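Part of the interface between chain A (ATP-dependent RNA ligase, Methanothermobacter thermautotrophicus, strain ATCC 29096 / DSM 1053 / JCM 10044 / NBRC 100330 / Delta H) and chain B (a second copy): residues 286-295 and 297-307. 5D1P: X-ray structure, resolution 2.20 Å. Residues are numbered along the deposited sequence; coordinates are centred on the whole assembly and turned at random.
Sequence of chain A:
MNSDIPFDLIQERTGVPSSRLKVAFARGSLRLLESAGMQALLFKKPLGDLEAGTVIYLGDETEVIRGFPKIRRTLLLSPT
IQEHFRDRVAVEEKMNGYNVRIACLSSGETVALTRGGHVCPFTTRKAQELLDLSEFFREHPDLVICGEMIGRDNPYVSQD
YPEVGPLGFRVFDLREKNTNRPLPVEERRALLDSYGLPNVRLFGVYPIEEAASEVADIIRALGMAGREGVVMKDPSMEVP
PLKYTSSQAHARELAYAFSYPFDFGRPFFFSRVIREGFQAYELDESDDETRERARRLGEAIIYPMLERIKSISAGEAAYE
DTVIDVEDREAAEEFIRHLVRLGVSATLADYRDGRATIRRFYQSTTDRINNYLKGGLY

Chain A 286-295: SDDETRERAR
Chain B 297-307: LGEAIIYPMLE

Where two helices pack closely, a glycine can let backbone meet backbone, and this contact between two copies of an RNA ligase is a clear example: the CA of Gly298(B) lies 3.3 Å from the O of Ala294(A), in a CA-H...O contact with an angle of 164° at the hydrogen. A CB built ideally on Gly298(B) would fall 1.8 Å from that same Ala294(A) O, a clash, so the approach depends on the absence of a side chain.

The partners are helix 287-295 of chain A and helix 297-307 of chain B. Their axes come within 8.0 Å, and their N-to-C directions differ by 128°, with a signed crossing angle of 128°. The register is set by Ala294(A) and Gly298(B), whose CA atoms are 4.3 Å apart. Both backbones are helical, with phi/psi of -53/-47 at Ala294(A) and -66/-40 at Gly298(B). Ser286(A) (-163/156, chi1 p) caps the first helix, Ser286(A) OG accepting from Glu289(A) N at 3.3 Å. The second helix is kinked at Pro304(B), whose nitrogen has no bond to the preceding turn.

Small residues also make good knobs. Ala294(A) points toward chain B and sits among Gly298(B), Glu299(B), Ile302(B) and Tyr303(B). Ala294(A) CB lies 3.7 Å from Glu299(B) CG and 4.2 Å from both Ile302(B) CG1 and Tyr303(B) CE2. Glu299(B) is m,t with chi3 -6°; Ile302(B) is m,m.

One turn earlier, Thr290(A) (m) presents CG2 to three side chains: Thr290(A) CG2 is 3.7 Å from Ile302(B) CG2, 3.7 Å from Tyr303(B) CE1 and 3.9 Å from Leu306(B) CD2, the leucine being t,p. Tyr303(B) (chi1 -79°, chi2 -77°) starts sideways, but its end comes nearer, and its ring meets Thr290(A) CG2 and Ala294(A) CB obliquely. Tyr303(B) OH lies 3.4 Å from Arg291(A) CB. Arg293(A) (t,t,m, chi4 -87°) adds a looser contact, Arg293(A) CD to Ile302(B) CD1 at 4.2 Å.

No direct hydrogen bond joins the stretches; a water bridges them, donating to Arg291(A) O at 2.9 Å and to Glu299(B) OE2 at 3.0 Å. Arg291(A), with chi1 107° between wells followed by t and p and chi4 -149°, sends its end away from chain B, where Arg291(A) NH2 forms a salt bridge with Asp288(A) OD1 at 2.8 Å. The arginine's charge is paired within its own helix, while apolar contacts and the glycine approach make up the rest of the meeting of the two helices, with 368 Å² of surface buried between the two stretches, both sides summed.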

# COMPACT_ATOMS: atom_id res chain seq x y z
N SER A 286 -22.16 -12.62 -12.98
CA SER A 286 -23.06 -11.57 -13.44
C SER A 286 -22.56 -10.21 -12.96
O SER A 286 -21.85 -10.13 -11.95
CB SER A 286 -24.48 -11.80 -12.96
OG SER A 286 -24.66 -11.31 -11.64
N ASP A 287 -22.94 -9.15 -13.67
CA ASP A 287 -22.53 -7.80 -13.31
C ASP A 287 -22.98 -7.49 -11.89
O ASP A 287 -22.27 -6.85 -11.13
CB ASP A 287 -23.11 -6.77 -14.29
CG ASP A 287 -22.55 -6.92 -15.71
OD1 ASP A 287 -21.52 -7.60 -15.89
OD2 ASP A 287 -23.15 -6.34 -16.64
N ASP A 288 -24.18 -7.95 -11.54
CA ASP A 288 -24.69 -7.72 -10.21
C ASP A 288 -23.71 -8.27 -9.17
O ASP A 288 -23.46 -7.62 -8.17
CB ASP A 288 -26.05 -8.38 -10.06
CG ASP A 288 -27.12 -7.68 -10.86
OD1 ASP A 288 -27.96 -6.97 -10.25
OD2 ASP A 288 -27.09 -7.78 -12.12
N GLU A 289 -23.12 -9.43 -9.42
CA GLU A 289 -22.19 -10.03 -8.47
C GLU A 289 -20.94 -9.17 -8.30
O GLU A 289 -20.44 -8.99 -7.19
CB GLU A 289 -21.84 -11.44 -8.91
CG GLU A 289 -23.09 -12.30 -8.96
CD GLU A 289 -22.83 -13.76 -8.67
OE1 GLU A 289 -21.71 -14.25 -8.93
OE2 GLU A 289 -23.77 -14.42 -8.17
N THR A 290 -20.47 -8.58 -9.39
CA THR A 290 -19.31 -7.72 -9.33
C THR A 290 -19.65 -6.41 -8.64
O THR A 290 -18.80 -5.79 -7.99
CB THR A 290 -18.75 -7.48 -10.73
OG1 THR A 290 -18.20 -8.71 -11.22
CG2 THR A 290 -17.66 -6.42 -10.72
N ARG A 291 -20.90 -5.99 -8.74
CA ARG A 291 -21.28 -4.74 -8.11
C ARG A 291 -21.48 -4.97 -6.62
O ARG A 291 -21.27 -4.06 -5.83
CB ARG A 291 -22.54 -4.13 -8.75
CG ARG A 291 -23.81 -4.22 -7.90
CD ARG A 291 -24.97 -3.50 -8.59
NE ARG A 291 -25.63 -4.37 -9.57
CZ ARG A 291 -26.22 -3.94 -10.68
NH1 ARG A 291 -26.23 -2.65 -10.98
NH2 ARG A 291 -26.79 -4.81 -11.51
N GLU A 292 -21.85 -6.19 -6.24
CA GLU A 292 -21.92 -6.52 -4.82
C GLU A 292 -20.50 -6.51 -4.24
O GLU A 292 -20.27 -5.97 -3.17
CB GLU A 292 -22.57 -7.88 -4.61
CG GLU A 292 -23.96 -8.00 -5.23
CD GLU A 292 -25.08 -7.37 -4.42
OE1 GLU A 292 -24.89 -7.09 -3.22
OE2 GLU A 292 -26.16 -7.14 -5.00
N ARG A 293 -19.58 -7.13 -4.98
CA ARG A 293 -18.16 -7.17 -4.60
C ARG A 293 -17.60 -5.77 -4.39
O ARG A 293 -16.97 -5.51 -3.37
CB ARG A 293 -17.35 -7.92 -5.67
CG ARG A 293 -15.87 -8.10 -5.31
CD ARG A 293 -15.04 -8.80 -6.39
NE ARG A 293 -15.51 -10.14 -6.76
CZ ARG A 293 -15.17 -11.27 -6.13
NH1 ARG A 293 -14.35 -11.25 -5.08
NH2 ARG A 293 -15.65 -12.44 -6.56
N ALA A 294 -17.82 -4.88 -5.35
CA ALA A 294 -17.47 -3.47 -5.19
C ALA A 294 -18.04 -2.85 -3.91
O ALA A 294 -17.32 -2.16 -3.17
CB ALA A 294 -17.94 -2.67 -6.41
N ARG A 295 -19.32 -3.07 -3.64
CA ARG A 295 -19.95 -2.46 -2.48
C ARG A 295 -19.30 -2.97 -1.22
O ARG A 295 -18.90 -2.18 -0.36
CB ARG A 295 -21.45 -2.75 -2.43
CG ARG A 295 -22.14 -2.18 -1.19
CD ARG A 295 -23.52 -2.78 -1.03
NE ARG A 295 -23.41 -4.14 -0.51
CZ ARG A 295 -23.64 -5.23 -1.24
NH1 ARG A 295 -23.99 -5.11 -2.51
NH2 ARG A 295 -23.50 -6.43 -0.69
N LEU B 297 -15.96 4.34 -4.06
CA LEU B 297 -14.64 3.82 -3.76
C LEU B 297 -14.45 2.42 -4.30
O LEU B 297 -13.49 2.13 -5.00
CB LEU B 297 -14.41 3.83 -2.25
CG LEU B 297 -13.03 3.37 -1.80
CD1 LEU B 297 -11.99 4.37 -2.27
CD2 LEU B 297 -13.00 3.23 -0.27
N GLY B 298 -15.39 1.54 -3.98
CA GLY B 298 -15.25 0.14 -4.34
C GLY B 298 -15.29 -0.06 -5.84
O GLY B 298 -14.53 -0.86 -6.39
N GLU B 299 -16.18 0.67 -6.50
CA GLU B 299 -16.31 0.56 -7.95
C GLU B 299 -15.06 1.09 -8.63
O GLU B 299 -14.59 0.52 -9.61
CB GLU B 299 -17.55 1.30 -8.42
CG GLU B 299 -18.81 0.63 -7.89
CD GLU B 299 -20.08 1.13 -8.51
OE1 GLU B 299 -20.01 2.10 -9.30
OE2 GLU B 299 -21.15 0.56 -8.21
N ALA B 300 -14.52 2.16 -8.09
CA ALA B 300 -13.32 2.79 -8.63
C ALA B 300 -12.18 1.81 -8.57
O ALA B 300 -11.24 1.89 -9.35
CB ALA B 300 -12.97 4.07 -7.87
N ILE B 301 -12.27 0.88 -7.64
CA ILE B 301 -11.22 -0.11 -7.46
C ILE B 301 -11.44 -1.40 -8.26
O ILE B 301 -10.56 -1.87 -8.99
CB ILE B 301 -11.09 -0.47 -5.98
CG1 ILE B 301 -10.67 0.78 -5.19
CG2 ILE B 301 -10.10 -1.58 -5.81
CD1 ILE B 301 -10.34 0.51 -3.76
N ILE B 302 -12.62 -1.99 -8.11
CA ILE B 302 -12.89 -3.28 -8.72
C ILE B 302 -12.98 -3.18 -10.25
O ILE B 302 -12.37 -3.98 -10.98
CB ILE B 302 -14.20 -3.89 -8.15
CG1 ILE B 302 -14.03 -4.26 -6.67
CG2 ILE B 302 -14.64 -5.06 -8.99
CD1 ILE B 302 -12.90 -5.23 -6.40
N TYR B 303 -13.71 -2.20 -10.76
CA TYR B 303 -14.01 -2.19 -12.18
C TYR B 303 -12.81 -1.96 -13.09
O TYR B 303 -12.62 -2.74 -14.04
CB TYR B 303 -15.11 -1.18 -12.47
CG TYR B 303 -16.45 -1.76 -12.12
CD1 TYR B 303 -17.06 -2.69 -12.95
CD2 TYR B 303 -17.06 -1.45 -10.92
CE1 TYR B 303 -18.28 -3.26 -12.61
CE2 TYR B 303 -18.28 -2.00 -10.58
CZ TYR B 303 -18.88 -2.90 -11.42
OH TYR B 303 -20.10 -3.46 -11.07
N PRO B 304 -11.97 -0.94 -12.82
CA PRO B 304 -10.80 -0.84 -13.70
C PRO B 304 -9.90 -2.07 -13.65
O PRO B 304 -9.28 -2.46 -14.63
CB PRO B 304 -10.07 0.40 -13.17
CG PRO B 304 -11.14 1.20 -12.51
CD PRO B 304 -12.04 0.19 -11.88
N MET B 305 -9.83 -2.68 -12.48
CA MET B 305 -8.94 -3.81 -12.30
C MET B 305 -9.47 -5.01 -13.08
O MET B 305 -8.72 -5.74 -13.72
CB MET B 305 -8.80 -4.12 -10.80
CG MET B 305 -7.90 -5.26 -10.48
SD MET B 305 -7.40 -5.22 -8.75
CE MET B 305 -8.94 -4.84 -7.91
N LEU B 306 -10.78 -5.19 -13.04
CA LEU B 306 -11.43 -6.29 -13.71
C LEU B 306 -11.32 -6.13 -15.21
O LEU B 306 -10.96 -7.07 -15.93
CB LEU B 306 -12.90 -6.36 -13.29
CG LEU B 306 -13.80 -7.25 -14.14
CD1 LEU B 306 -13.29 -8.67 -14.11
CD2 LEU B 306 -15.23 -7.17 -13.62
N GLU B 307 -11.62 -4.93 -15.68
CA GLU B 307 -11.57 -4.62 -17.10
C GLU B 307 -10.16 -4.87 -17.61
O GLU B 307 -9.97 -5.34 -18.72
CB GLU B 307 -11.99 -3.16 -17.34
CG GLU B 307 -12.08 -2.73 -18.80
CD GLU B 307 -12.28 -1.22 -18.96
OE1 GLU B 307 -12.68 -0.78 -20.06
OE2 GLU B 307 -12.02 -0.47 -17.99
O HOH W 1 -21.34 -1.16 -5.74